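Protein bvu-3222 (PDB 3FYF) is of unknown function but is probably a periplasmic protein of the DUF4251 family from Bacteroides vulgatus. Local coordinates at residues T148-P151 with G155-L158. Numbering follows the deposited sequence.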
loop_
_atom_site.group_PDB
_atom_site.type_symbol
_atom_site.label_atom_id
_atom_site.label_comp_id
_atom_site.label_asym_id
_atom_site.label_seq_id
_atom_site.Cartn_x
_atom_site.Cartn_y
_atom_site.Cartn_z
ATOM N N THR B 148 -4.025 -4.495 -10.715
ATOM C CA THR B 148 -4.817 -5.665 -10.325
ATOM C C THR B 148 -4.800 -6.714 -11.451
ATOM O O THR B 148 -5.081 -6.402 -12.609
ATOM C CB THR B 148 -6.264 -5.274 -9.914
ATOM O OG1 THR B 148 -6.225 -4.311 -8.852
ATOM C CG2 THR B 148 -7.045 -6.476 -9.422
ATOM N N ILE B 149 -4.456 -7.948 -11.088
ATOM C CA ILE B 149 -4.315 -9.053 -12.029
ATOM C C ILE B 149 -5.413 -10.114 -11.836
ATOM O O ILE B 149 -5.633 -10.608 -10.732
ATOM C CB ILE B 149 -2.902 -9.690 -11.914
ATOM C CG1 ILE B 149 -1.825 -8.645 -12.233
ATOM C CG2 ILE B 149 -2.758 -10.896 -12.844
ATOM C CD1 ILE B 149 -0.581 -8.763 -11.370
ATOM N N ASN B 150 -6.093 -10.441 -12.930
ATOM C CA ASN B 150 -7.123 -11.480 -12.969
ATOM C C ASN B 150 -6.691 -12.653 -13.887
ATOM O O ASN B 150 -6.832 -12.566 -15.102
ATOM C CB ASN B 150 -8.435 -10.840 -13.451
ATOM C CG ASN B 150 -9.600 -11.826 -13.538
ATOM O OD1 ASN B 150 -9.434 -13.043 -13.432
ATOM N ND2 ASN B 150 -10.796 -11.286 -13.734
ATOM N N PRO B 151 -6.172 -13.751 -13.306
ATOM C CA PRO B 151 -5.721 -14.885 -14.118
ATOM C C PRO B 151 -6.826 -15.877 -14.516
ATOM O O PRO B 151 -7.649 -16.261 -13.691
ATOM C CB PRO B 151 -4.686 -15.562 -13.219
ATOM C CG PRO B 151 -5.146 -15.279 -11.838
ATOM C CD PRO B 151 -5.932 -13.983 -11.870
ATOM N N GLY B 155 -11.251 -14.418 -11.450
ATOM C CA GLY B 155 -11.546 -13.303 -10.557
ATOM C C GLY B 155 -10.273 -12.525 -10.253
ATOM O O GLY B 155 -9.163 -13.030 -10.473
ATOM N N ASN B 156 -10.427 -11.289 -9.772
ATOM C CA ASN B 156 -9.299 -10.515 -9.253
ATOM C C ASN B 156 -8.677 -11.230 -8.064
ATOM O O ASN B 156 -9.358 -11.548 -7.084
ATOM C CB ASN B 156 -9.737 -9.112 -8.851
ATOM C CG ASN B 156 -9.926 -8.195 -10.044
ATOM O OD1 ASN B 156 -9.336 -8.404 -11.111
ATOM N ND2 ASN B 156 -10.731 -7.153 -9.863
ATOM N N THR B 157 -7.384 -11.501 -8.177
ATOM C CA THR B 157 -6.702 -12.365 -7.233
ATOM C C THR B 157 -5.505 -11.666 -6.590
ATOM O O THR B 157 -5.234 -11.874 -5.410
ATOM C CB THR B 157 -6.246 -13.680 -7.920
ATOM O OG1 THR B 157 -7.234 -14.087 -8.871
ATOM C CG2 THR B 157 -6.062 -14.794 -6.896
ATOM N N LEU B 158 -4.804 -10.833 -7.357
ATOM C CA LEU B 158 -3.564 -10.224 -6.880
ATOM C C LEU B 158 -3.422 -8.761 -7.300
ATOM O O LEU B 158 -3.574 -8.423 -8.467
ATOM C CB LEU B 158 -2.354 -11.049 -7.357
ATOM C CG LEU B 158 -0.968 -10.733 -6.785
ATOM C CD1 LEU B 158 -0.190 -11.999 -6.463
ATOM C CD2 LEU B 158 -0.176 -9.843 -7.719
HETATM O O HOH W 1 -7.891 -7.112 -13.166
#
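I149 faces both T157 and L158 across a classic beta bulge, where the turn after strand 144-151 leads into the antiparallel strand 158-166. The backbone N of I149 donates to L158 O at 2.8 Å, a nearly straight bond. In return, I149 O accepts from two successive amides: from T157 N at 3.2 Å, and only weakly from L158 N. One carbonyl thus serves both residues of the bulge. The tightly packed face is the one that carries I149 and L158. Their side chains run side by side in the same direction and meet through their methyls, CD1 of I149 lying 3.8 Å from CD2 of L158. Branched aliphatic residues suit this buried face, where F88 touches both and I81 and V55 extend the apolar surroundings. P151 continues the packing by setting its ring carbon CD 3.3 Å from T157 OG1, a hydroxyl already engaged with G155 O.

The other side is looser and wetter. N156, largely exposed, crosses T148 at about a right angle, its amide carbon CG resting against the T148 methyl CG2. That methyl lies anti to the backbone N (chi1 of the hydroxyl -57°), which turns it to the asparagine while OG1 is hydrogen-bonded to T159 OG1. A water within hydrogen-bonding distance of both T148 O and N156 OD1 bridges the two segments here.

N150 closes the turn: with CG anti to its N (chi1 180°), an asparagine is long enough to bring OD1 to the N-H of G155, 3.0 Å from N to OD1. An alanine here would probably leave that amide without this acceptor and the turn freer to shift. G155 suits its place because its backbone angles would jam a CB against the preceding carbonyl oxygen. Its N-H approaches N150 OD1 from above the side-chain carbonyl plane, 44° out of it.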